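Local coordinates for protein carboxypeptidase Y inhibitor (Saccharomyces cerevisiae, PDB 1WPX) that inhibits the vacuolar serine protease carboxypeptidase Y specifically and potently, and belongs to the phosphatidylethanolamine-binding protein family, at residues V47-A58 with S212-K220; F180-Y191 with K200-Q208. All coordinates share one frame; numbering follows the deposited sequence.

Interaction 1 of 2, residues V47-A58 with S212-K220; sequences VAMGNTLPTEKA and SNFFYAETK
With CG swung away from its own backbone N (chi1 -159°), the amide of Asn-213 reaches from strand 208-217 to the backbone of Val-47 and Met-49, while chi1 of 75° in Phe-214 sets one face of its ring against Gly-50 N. Asn-213 OD1 accepts Met-49 N at 2.8 Å, in the carbonyl plane, and also takes Phe-214 N of its own strand. Its ND2 gives a weak bond to Val-47 O and a further bond to Leu-37 O, and Val-47 CG2 lies beside the amide carbon. Replacing this asparagine by an alanine would probably leave Met-49 N without its acceptor and Leu-37 O without its ND2 donor, and open a gap beside Val-47 CG2. Gly-50 N bonds to Phe-214 O almost straight (176°), and Gly-50 CA lies over the Phe-214 ring face, 4.0 Å from its centroid. Farther on, Tyr-216 N bonds to Asn-51 O at 2.8 Å and Leu-53 N to Tyr-216 O at 2.9 Å, a single beta bridge between Thr-52 and Tyr-216. The Tyr-216 ring turns its edge to Gly-50 O and sends its hydroxyl to His-19. Asn-51 OD1 accepts Ala-48 N, which lies above its carbonyl plane, within the same loop. Next to the bridge, Leu-53 CD1 sits over one face of Phe-215, 4.2 Å from the ring centroid, and Ala-58 CB meets Phe-215 CZ at 4.0 Å. Helix 8-18 packs on Met-49, and a chain of another protein bonds to Ala-48 O. The contact thus fastens the loop after strand 45-47 along the C-terminal strand of the antiparallel beta fold of the phosphatidylethanolamine-binding protein family.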
loop_
_atom_site.group_PDB
_atom_site.type_symbol
_atom_site.label_atom_id
_atom_site.label_comp_id
_atom_site.label_asym_id
_atom_site.label_seq_id
_atom_site.Cartn_x
_atom_site.Cartn_y
_atom_site.Cartn_z
ATOM N N VAL B 47 -14.622 -0.984 -5.018
ATOM C CA VAL B 47 -14.083 -0.296 -6.175
ATOM C C VAL B 47 -13.102 0.654 -5.498
ATOM O O VAL B 47 -13.501 1.518 -4.718
ATOM C CB VAL B 47 -15.202 0.430 -6.997
ATOM C CG1 VAL B 47 -16.549 0.143 -6.380
ATOM C CG2 VAL B 47 -14.928 1.928 -7.111
ATOM N N ALA B 48 -11.814 0.457 -5.766
ATOM C CA ALA B 48 -10.775 1.247 -5.131
ATOM C C ALA B 48 -9.860 2.051 -6.048
ATOM O O ALA B 48 -8.645 1.827 -6.077
ATOM C CB ALA B 48 -9.936 0.339 -4.240
ATOM N N MET B 49 -10.430 3.000 -6.778
ATOM C CA MET B 49 -9.643 3.842 -7.667
ATOM C C MET B 49 -8.741 3.064 -8.622
ATOM O O MET B 49 -7.516 3.093 -8.486
ATOM C CB MET B 49 -8.779 4.813 -6.850
ATOM C CG MET B 49 -9.564 5.823 -6.019
ATOM S SD MET B 49 -10.422 7.105 -6.984
ATOM C CE MET B 49 -9.063 8.156 -7.377
ATOM N N GLY B 50 -9.339 2.351 -9.572
ATOM C CA GLY B 50 -8.533 1.637 -10.548
ATOM C C GLY B 50 -8.275 0.147 -10.419
ATOM O O GLY B 50 -7.619 -0.424 -11.284
ATOM N N ASN B 51 -8.759 -0.495 -9.365
ATOM C CA ASN B 51 -8.534 -1.924 -9.242
ATOM C C ASN B 51 -9.387 -2.658 -10.280
ATOM O O ASN B 51 -10.274 -2.072 -10.900
ATOM C CB ASN B 51 -8.873 -2.395 -7.830
ATOM C CG ASN B 51 -10.320 -2.164 -7.470
ATOM O OD1 ASN B 51 -10.876 -1.093 -7.725
ATOM N ND2 ASN B 51 -10.939 -3.165 -6.857
ATOM N N THR B 52 -9.097 -3.935 -10.492
ATOM C CA THR B 52 -9.839 -4.730 -11.459
ATOM C C THR B 52 -10.816 -5.623 -10.710
ATOM O O THR B 52 -10.490 -6.168 -9.664
ATOM C CB THR B 52 -8.884 -5.606 -12.322
ATOM O OG1 THR B 52 -8.091 -4.763 -13.167
ATOM C CG2 THR B 52 -9.668 -6.556 -13.193
ATOM N N LEU B 53 -12.024 -5.752 -11.239
ATOM C CA LEU B 53 -13.031 -6.585 -10.610
ATOM C C LEU B 53 -13.603 -7.560 -11.618
ATOM O O LEU B 53 -13.834 -7.208 -12.779
ATOM C CB LEU B 53 -14.172 -5.734 -10.048
ATOM C CG LEU B 53 -13.942 -4.979 -8.746
ATOM C CD1 LEU B 53 -15.166 -4.139 -8.421
ATOM C CD2 LEU B 53 -13.674 -5.972 -7.631
ATOM N N PRO B 54 -13.817 -8.815 -11.196
ATOM C CA PRO B 54 -14.381 -9.784 -12.130
ATOM C C PRO B 54 -15.828 -9.385 -12.409
ATOM O O PRO B 54 -16.610 -9.136 -11.490
ATOM C CB PRO B 54 -14.257 -11.103 -11.373
ATOM C CG PRO B 54 -14.359 -10.683 -9.948
ATOM C CD PRO B 54 -13.498 -9.451 -9.905
ATOM N N THR B 55 -16.159 -9.304 -13.690
ATOM C CA THR B 55 -17.490 -8.926 -14.141
ATOM C C THR B 55 -18.663 -9.442 -13.311
ATOM O O THR B 55 -19.553 -8.674 -12.959
ATOM C CB THR B 55 -17.680 -9.360 -15.601
ATOM O OG1 THR B 55 -16.947 -8.469 -16.452
ATOM C CG2 THR B 55 -19.150 -9.352 -15.985
ATOM N N GLU B 56 -18.668 -10.735 -13.002
ATOM C CA GLU B 56 -19.764 -11.332 -12.240
ATOM C C GLU B 56 -19.968 -10.739 -10.855
ATOM O O GLU B 56 -21.053 -10.847 -10.287
ATOM C CB GLU B 56 -19.582 -12.851 -12.118
ATOM C CG GLU B 56 -18.264 -13.282 -11.503
ATOM C CD GLU B 56 -17.101 -13.238 -12.490
ATOM O OE1 GLU B 56 -15.963 -13.523 -12.054
ATOM O OE2 GLU B 56 -17.319 -12.933 -13.691
ATOM N N LYS B 57 -18.932 -10.122 -10.301
ATOM C CA LYS B 57 -19.058 -9.517 -8.985
ATOM C C LYS B 57 -19.771 -8.169 -9.057
ATOM O O LYS B 57 -20.403 -7.747 -8.090
ATOM C CB LYS B 57 -17.682 -9.368 -8.333
ATOM C CG LYS B 57 -17.193 -10.648 -7.669
ATOM C CD LYS B 57 -15.804 -10.478 -7.075
ATOM C CE LYS B 57 -15.366 -11.705 -6.280
ATOM N NZ LYS B 57 -16.164 -11.871 -5.029
ATOM N N ALA B 58 -19.685 -7.509 -10.209
ATOM C CA ALA B 58 -20.327 -6.214 -10.411
ATOM C C ALA B 58 -21.692 -6.411 -11.071
ATOM O O ALA B 58 -22.179 -5.551 -11.805
ATOM C CB ALA B 58 -19.447 -5.334 -11.281
ATOM N N SER B 212 -15.751 11.158 -7.295
ATOM C CA SER B 212 -15.660 10.091 -8.289
ATOM C C SER B 212 -14.716 8.946 -7.899
ATOM O O SER B 212 -13.681 9.160 -7.280
ATOM C CB SER B 212 -15.207 10.669 -9.627
ATOM O OG SER B 212 -15.069 9.642 -10.593
ATOM N N ASN B 213 -15.096 7.730 -8.267
ATOM C CA ASN B 213 -14.296 6.539 -8.015
ATOM C C ASN B 213 -14.465 5.690 -9.273
ATOM O O ASN B 213 -15.356 5.954 -10.076
ATOM C CB ASN B 213 -14.824 5.773 -6.805
ATOM C CG ASN B 213 -13.782 4.838 -6.198
ATOM O OD1 ASN B 213 -12.789 4.499 -6.832
ATOM N ND2 ASN B 213 -14.017 4.412 -4.968
ATOM N N PHE B 214 -13.629 4.678 -9.463
ATOM C CA PHE B 214 -13.766 3.853 -10.654
ATOM C C PHE B 214 -12.999 2.541 -10.554
ATOM O O PHE B 214 -12.144 2.363 -9.688
ATOM C CB PHE B 214 -13.290 4.630 -11.885
ATOM C CG PHE B 214 -11.800 4.742 -11.983
ATOM C CD1 PHE B 214 -11.105 4.064 -12.977
ATOM C CD2 PHE B 214 -11.083 5.484 -11.054
ATOM C CE1 PHE B 214 -9.718 4.121 -13.042
ATOM C CE2 PHE B 214 -9.698 5.548 -11.109
ATOM C CZ PHE B 214 -9.014 4.863 -12.106
ATOM N N PHE B 215 -13.318 1.619 -11.453
ATOM C CA PHE B 215 -12.660 0.328 -11.474
ATOM C C PHE B 215 -12.575 -0.166 -12.912
ATOM O O PHE B 215 -13.147 0.447 -13.823
ATOM C CB PHE B 215 -13.421 -0.675 -10.590
ATOM C CG PHE B 215 -14.738 -1.146 -11.163
ATOM C CD1 PHE B 215 -14.804 -2.302 -11.937
ATOM C CD2 PHE B 215 -15.922 -0.468 -10.879
ATOM C CE1 PHE B 215 -16.034 -2.781 -12.414
ATOM C CE2 PHE B 215 -17.160 -0.937 -11.352
ATOM C CZ PHE B 215 -17.215 -2.096 -12.118
ATOM N N TYR B 216 -11.833 -1.250 -13.114
ATOM C CA TYR B 216 -11.680 -1.839 -14.435
ATOM C C TYR B 216 -12.298 -3.226 -14.441
ATOM O O TYR B 216 -12.319 -3.924 -13.424
ATOM C CB TYR B 216 -10.201 -1.968 -14.830
ATOM C CG TYR B 216 -9.497 -0.689 -15.236
ATOM C CD1 TYR B 216 -8.800 0.075 -14.301
ATOM C CD2 TYR B 216 -9.483 -0.272 -16.567
ATOM C CE1 TYR B 216 -8.098 1.221 -14.681
ATOM C CE2 TYR B 216 -8.787 0.874 -16.962
ATOM C CZ TYR B 216 -8.095 1.616 -16.015
ATOM O OH TYR B 216 -7.407 2.750 -16.392
ATOM N N ALA B 217 -12.806 -3.614 -15.601
ATOM C CA ALA B 217 -13.400 -4.925 -15.786
ATOM C C ALA B 217 -13.065 -5.324 -17.215
ATOM O O ALA B 217 -12.946 -4.468 -18.101
ATOM C CB ALA B 217 -14.898 -4.867 -15.585
ATOM N N GLU B 218 -12.906 -6.621 -17.436
ATOM C CA GLU B 218 -12.556 -7.118 -18.756
ATOM C C GLU B 218 -13.133 -8.504 -19.000
ATOM O O GLU B 218 -13.350 -9.274 -18.066
ATOM C CB GLU B 218 -11.032 -7.171 -18.885
ATOM C CG GLU B 218 -10.511 -7.201 -20.297
ATOM C CD GLU B 218 -9.013 -7.406 -20.350
ATOM O OE1 GLU B 218 -8.422 -7.224 -21.435
ATOM O OE2 GLU B 218 -8.426 -7.760 -19.304
ATOM N N THR B 219 -13.399 -8.805 -20.265
ATOM C CA THR B 219 -13.915 -10.112 -20.656
ATOM C C THR B 219 -12.896 -10.700 -21.623
ATOM O O THR B 219 -12.685 -10.171 -22.717
ATOM C CB THR B 219 -15.285 -10.005 -21.355
ATOM O OG1 THR B 219 -16.284 -9.631 -20.397
ATOM C CG2 THR B 219 -15.664 -11.337 -21.983
ATOM N N LYS B 220 -12.243 -11.779 -21.206
ATOM C CA LYS B 220 -11.238 -12.419 -22.042
ATOM C C LYS B 220 -11.803 -13.635 -22.762
ATOM O O LYS B 220 -11.625 -13.702 -23.996
ATOM C CB LYS B 220 -10.025 -12.822 -21.200
ATOM C CG LYS B 220 -9.263 -11.634 -20.623
ATOM C CD LYS B 220 -7.965 -12.056 -19.948
ATOM C CE LYS B 220 -7.156 -10.840 -19.523
ATOM N NZ LYS B 220 -6.863 -9.934 -20.678
ATOM O OXT LYS B 220 -12.411 -14.498 -22.091
#

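Interaction 2 of 2, residues F180-Y191 with K200-Q208; sequences FSKIKDRPNWGY and KWAKENNLQ
Ser-181 lies at the centre of the first shell, gripped through three polar atoms. Its N gives a bond to Asn-205 OD1 at 2.9 Å; its OG accepts from Asn-205 ND2 and donates to Glu-204 OE2 at 2.6 Å, on the anti lone pair of that oxygen; its O takes Trp-201 NE1 in the plane of the indole, nearly straight at 175°. Tyr-191 OH adds a weak bond to the same Glu-204 OE2, its ring turned 75° from the carboxylate plane, and Lys-200 CG lies over a face of that ring, 3.9 Å from the centroid. Chi1 of -171° in Trp-201 carries its indole in among apolar neighbours: Ile-183 CD1 lies over one face and Trp-189 approaches obliquely, its CZ3 3.6 Å from Trp-201 CE3, while Asn-205 ND2 lies over the face opposite Ile-183, near the rim. Phe-180 CB meets Trp-201 CZ2, and Phe-180 CZ touches Leu-207 CD2 at 3.7 Å. In the second shell, Asn-205 ND2 also bonds to Trp-201 O, which fixes its amide, and Trp-189 NE1 is anchored on Thr-95 OG1. Strands 110-120 and 145-148 pack against Trp-201. Phe-180, Trp-189 and Trp-201 form an aromatic cluster beside a Schellman motif, in which Asn-206, at positive phi, ends helix 198-203.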
loop_
_atom_site.group_PDB
_atom_site.type_symbol
_atom_site.label_atom_id
_atom_site.label_comp_id
_atom_site.label_asym_id
_atom_site.label_seq_id
_atom_site.Cartn_x
_atom_site.Cartn_y
_atom_site.Cartn_z
ATOM N N PHE B 180 -34.621 17.283 -15.365
ATOM C CA PHE B 180 -33.379 17.052 -16.087
ATOM C C PHE B 180 -33.681 16.535 -17.484
ATOM O O PHE B 180 -34.678 15.848 -17.691
ATOM C CB PHE B 180 -32.500 16.044 -15.342
ATOM C CG PHE B 180 -32.066 16.509 -13.983
ATOM C CD1 PHE B 180 -31.944 17.867 -13.706
ATOM C CD2 PHE B 180 -31.754 15.591 -12.985
ATOM C CE1 PHE B 180 -31.522 18.307 -12.458
ATOM C CE2 PHE B 180 -31.327 16.022 -11.728
ATOM C CZ PHE B 180 -31.211 17.385 -11.465
ATOM N N SER B 181 -32.826 16.878 -18.439
ATOM C CA SER B 181 -32.998 16.434 -19.817
ATOM C C SER B 181 -33.136 14.915 -19.867
ATOM O O SER B 181 -32.505 14.193 -19.098
ATOM C CB SER B 181 -31.804 16.880 -20.659
ATOM O OG SER B 181 -30.583 16.544 -20.022
ATOM N N LYS B 182 -33.968 14.429 -20.775
ATOM C CA LYS B 182 -34.193 12.997 -20.898
ATOM C C LYS B 182 -32.963 12.254 -21.426
ATOM O O LYS B 182 -32.054 12.857 -22.000
ATOM C CB LYS B 182 -35.392 12.750 -21.821
ATOM C CG LYS B 182 -35.944 11.336 -21.791
ATOM C CD LYS B 182 -37.191 11.230 -22.670
ATOM C CE LYS B 182 -37.799 9.833 -22.619
ATOM N NZ LYS B 182 -36.830 8.783 -23.056
ATOM N N ILE B 183 -32.938 10.944 -21.209
ATOM C CA ILE B 183 -31.843 10.107 -21.684
ATOM C C ILE B 183 -32.433 9.044 -22.608
ATOM O O ILE B 183 -32.882 7.993 -22.149
ATOM C CB ILE B 183 -31.107 9.417 -20.511
ATOM C CG1 ILE B 183 -30.445 10.470 -19.620
ATOM C CG2 ILE B 183 -30.052 8.459 -21.042
ATOM C CD1 ILE B 183 -29.849 9.905 -18.341
ATOM N N LYS B 184 -32.441 9.347 -23.908
ATOM C CA LYS B 184 -32.971 8.459 -24.943
ATOM C C LYS B 184 -32.709 7.007 -24.566
ATOM O O LYS B 184 -33.637 6.236 -24.326
ATOM C CB LYS B 184 -32.308 8.786 -26.283
ATOM C CG LYS B 184 -32.790 7.960 -27.477
ATOM C CD LYS B 184 -32.104 8.425 -28.767
ATOM C CE LYS B 184 -32.711 7.788 -30.015
ATOM N NZ LYS B 184 -32.153 8.387 -31.272
ATOM N N ASP B 185 -31.433 6.641 -24.529
ATOM C CA ASP B 185 -31.032 5.299 -24.139
ATOM C C ASP B 185 -29.548 5.273 -23.782
ATOM O O ASP B 185 -28.898 6.318 -23.735
ATOM C CB ASP B 185 -31.382 4.274 -25.230
ATOM C CG ASP B 185 -30.663 4.526 -26.530
ATOM O OD1 ASP B 185 -30.524 5.706 -26.921
ATOM O OD2 ASP B 185 -30.254 3.534 -27.170
ATOM N N ARG B 186 -29.020 4.080 -23.535
ATOM C CA ARG B 186 -27.636 3.907 -23.105
ATOM C C ARG B 186 -26.492 4.289 -24.042
ATOM O O ARG B 186 -25.700 5.178 -23.719
ATOM C CB ARG B 186 -27.483 2.482 -22.584
ATOM C CG ARG B 186 -28.521 2.247 -21.504
ATOM C CD ARG B 186 -28.399 0.946 -20.768
ATOM N NE ARG B 186 -28.981 1.093 -19.438
ATOM C CZ ARG B 186 -29.550 0.109 -18.760
ATOM N NH1 ARG B 186 -30.050 0.338 -17.556
ATOM N NH2 ARG B 186 -29.630 -1.104 -19.293
ATOM N N PRO B 187 -26.370 3.630 -25.203
ATOM C CA PRO B 187 -25.258 4.036 -26.068
ATOM C C PRO B 187 -25.240 5.546 -26.322
ATOM O O PRO B 187 -26.235 6.126 -26.757
ATOM C CB PRO B 187 -25.486 3.212 -27.336
ATOM C CG PRO B 187 -26.956 2.865 -27.283
ATOM C CD PRO B 187 -27.178 2.576 -25.835
ATOM N N ASN B 188 -24.100 6.165 -26.031
ATOM C CA ASN B 188 -23.894 7.606 -26.192
ATOM C C ASN B 188 -24.862 8.408 -25.331
ATOM O O ASN B 188 -25.024 9.614 -25.527
ATOM C CB ASN B 188 -24.066 8.032 -27.655
ATOM C CG ASN B 188 -23.320 7.138 -28.617
ATOM O OD1 ASN B 188 -23.839 6.110 -29.052
ATOM N ND2 ASN B 188 -22.092 7.515 -28.950
ATOM N N TRP B 189 -25.493 7.744 -24.368
ATOM C CA TRP B 189 -26.459 8.407 -23.501
ATOM C C TRP B 189 -27.570 8.968 -24.382
ATOM O O TRP B 189 -28.199 9.978 -24.054
ATOM C CB TRP B 189 -25.793 9.535 -22.694
ATOM C CG TRP B 189 -25.055 9.048 -21.476
ATOM C CD1 TRP B 189 -24.072 8.099 -21.435
ATOM C CD2 TRP B 189 -25.268 9.459 -20.117
ATOM N NE1 TRP B 189 -23.666 7.889 -20.139
ATOM C CE2 TRP B 189 -24.383 8.710 -19.310
ATOM C CE3 TRP B 189 -26.124 10.387 -19.504
ATOM C CZ2 TRP B 189 -24.327 8.857 -17.921
ATOM C CZ3 TRP B 189 -26.068 10.534 -18.120
ATOM C CH2 TRP B 189 -25.175 9.770 -17.347
ATOM N N GLY B 190 -27.789 8.297 -25.510
ATOM C CA GLY B 190 -28.823 8.707 -26.441
ATOM C C GLY B 190 -28.565 10.018 -27.155
ATOM O O GLY B 190 -29.502 10.658 -27.623
ATOM N N TYR B 191 -27.304 10.423 -27.252
ATOM C CA TYR B 191 -26.960 11.672 -27.925
ATOM C C TYR B 191 -26.580 11.458 -29.383
ATOM O O TYR B 191 -26.379 12.421 -30.120
ATOM C CB TYR B 191 -25.807 12.368 -27.196
ATOM C CG TYR B 191 -26.230 13.105 -25.947
ATOM C CD1 TYR B 191 -26.786 14.377 -26.023
ATOM C CD2 TYR B 191 -26.099 12.518 -24.691
ATOM C CE1 TYR B 191 -27.203 15.049 -24.880
ATOM C CE2 TYR B 191 -26.516 13.183 -23.540
ATOM C CZ TYR B 191 -27.068 14.446 -23.642
ATOM O OH TYR B 191 -27.497 15.098 -22.508
ATOM N N LYS B 200 -21.706 16.044 -21.118
ATOM C CA LYS B 200 -22.748 16.772 -21.835
ATOM C C LYS B 200 -24.001 16.938 -20.971
ATOM O O LYS B 200 -24.472 18.057 -20.738
ATOM C CB LYS B 200 -23.112 16.011 -23.111
ATOM C CG LYS B 200 -24.182 16.662 -23.969
ATOM C CD LYS B 200 -23.672 17.965 -24.554
ATOM C CE LYS B 200 -24.603 18.511 -25.625
ATOM N NZ LYS B 200 -24.022 19.744 -26.234
ATOM N N TRP B 201 -24.524 15.810 -20.500
ATOM C CA TRP B 201 -25.729 15.775 -19.677
ATOM C C TRP B 201 -25.624 16.552 -18.365
ATOM O O TRP B 201 -26.573 17.224 -17.965
ATOM C CB TRP B 201 -26.100 14.322 -19.370
ATOM C CG TRP B 201 -27.430 14.161 -18.714
ATOM C CD1 TRP B 201 -28.654 14.292 -19.301
ATOM C CD2 TRP B 201 -27.675 13.820 -17.343
ATOM N NE1 TRP B 201 -29.649 14.048 -18.382
ATOM C CE2 TRP B 201 -29.076 13.757 -17.173
ATOM C CE3 TRP B 201 -26.850 13.560 -16.242
ATOM C CZ2 TRP B 201 -29.668 13.446 -15.946
ATOM C CZ3 TRP B 201 -27.439 13.251 -15.023
ATOM C CH2 TRP B 201 -28.835 13.196 -14.887
ATOM N N ALA B 202 -24.480 16.457 -17.694
ATOM C CA ALA B 202 -24.292 17.151 -16.424
ATOM C C ALA B 202 -24.289 18.664 -16.595
ATOM O O ALA B 202 -24.782 19.395 -15.734
ATOM C CB ALA B 202 -22.995 16.700 -15.765
ATOM N N LYS B 203 -23.731 19.131 -17.706
ATOM C CA LYS B 203 -23.665 20.560 -17.975
ATOM C C LYS B 203 -25.014 21.169 -18.318
ATOM O O LYS B 203 -25.383 22.206 -17.769
ATOM C CB LYS B 203 -22.674 20.847 -19.105
ATOM C CG LYS B 203 -21.250 21.045 -18.629
ATOM C CD LYS B 203 -21.152 22.269 -17.712
ATOM C CE LYS B 203 -19.738 22.449 -17.144
ATOM N NZ LYS B 203 -19.617 23.650 -16.258
ATOM N N GLU B 204 -25.754 20.534 -19.220
ATOM C CA GLU B 204 -27.051 21.075 -19.598
ATOM C C GLU B 204 -28.061 21.012 -18.459
ATOM O O GLU B 204 -29.171 21.512 -18.583
ATOM C CB GLU B 204 -27.602 20.366 -20.849
ATOM C CG GLU B 204 -27.743 18.855 -20.765
ATOM C CD GLU B 204 -28.223 18.243 -22.083
ATOM O OE1 GLU B 204 -27.614 18.532 -23.137
ATOM O OE2 GLU B 204 -29.205 17.472 -22.068
ATOM N N ASN B 205 -27.670 20.414 -17.340
ATOM C CA ASN B 205 -28.566 20.314 -16.201
ATOM C C ASN B 205 -28.006 20.996 -14.961
ATOM O O ASN B 205 -28.515 20.823 -13.859
ATOM C CB ASN B 205 -28.879 18.848 -15.910
ATOM C CG ASN B 205 -29.834 18.248 -16.924
ATOM O OD1 ASN B 205 -30.986 18.667 -17.023
ATOM N ND2 ASN B 205 -29.361 17.261 -17.683
ATOM N N ASN B 206 -26.945 21.768 -15.146
ATOM C CA ASN B 206 -26.330 22.500 -14.053
ATOM C C ASN B 206 -25.979 21.672 -12.828
ATOM O O ASN B 206 -26.182 22.125 -11.705
ATOM C CB ASN B 206 -27.251 23.639 -13.632
ATOM C CG ASN B 206 -27.576 24.570 -14.779
ATOM O OD1 ASN B 206 -28.687 25.095 -14.870
ATOM N ND2 ASN B 206 -26.602 24.791 -15.662
ATOM N N LEU B 207 -25.452 20.468 -13.030
ATOM C CA LEU B 207 -25.074 19.624 -11.898
ATOM C C LEU B 207 -23.639 19.931 -11.484
ATOM O O LEU B 207 -22.801 20.246 -12.319
ATOM C CB LEU B 207 -25.208 18.143 -12.256
ATOM C CG LEU B 207 -26.571 17.686 -12.783
ATOM C CD1 LEU B 207 -26.638 16.172 -12.727
ATOM C CD2 LEU B 207 -27.692 18.290 -11.956
ATOM N N GLN B 208 -23.364 19.849 -10.190
ATOM C CA GLN B 208 -22.030 20.134 -9.678
ATOM C C GLN B 208 -21.325 18.844 -9.259
ATOM O O GLN B 208 -21.744 18.191 -8.307
ATOM C CB GLN B 208 -22.134 21.070 -8.472
ATOM C CG GLN B 208 -20.842 21.794 -8.113
ATOM C CD GLN B 208 -20.893 22.428 -6.730
ATOM O OE1 GLN B 208 -21.886 23.050 -6.352
ATOM N NE2 GLN B 208 -19.815 22.274 -5.971
#

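Overall arrangement
From the N terminus, the chain passes helix 8-18 and strand 45-47 before entering 47-58, whose partner 212-220 is reached only at the C-terminal end. Interaction 1 closes a long loop, with 153 residues and most of the sheet's strands between its segments. Interaction 2 is nested inside it: after strand 162-170 the chain runs through 180-191, and, with only eight residues between, the short loop closes at 200-208, on helix 198-203. Strand 208-217 then leads back to interaction 1. The contact centres lie about 24 Å apart, on opposite sides of the chain's centre; interaction 1 ties the loop after strand 45-47 to the C-terminal strand, interaction 2 the loop after strand 162-170 to helix 198-203.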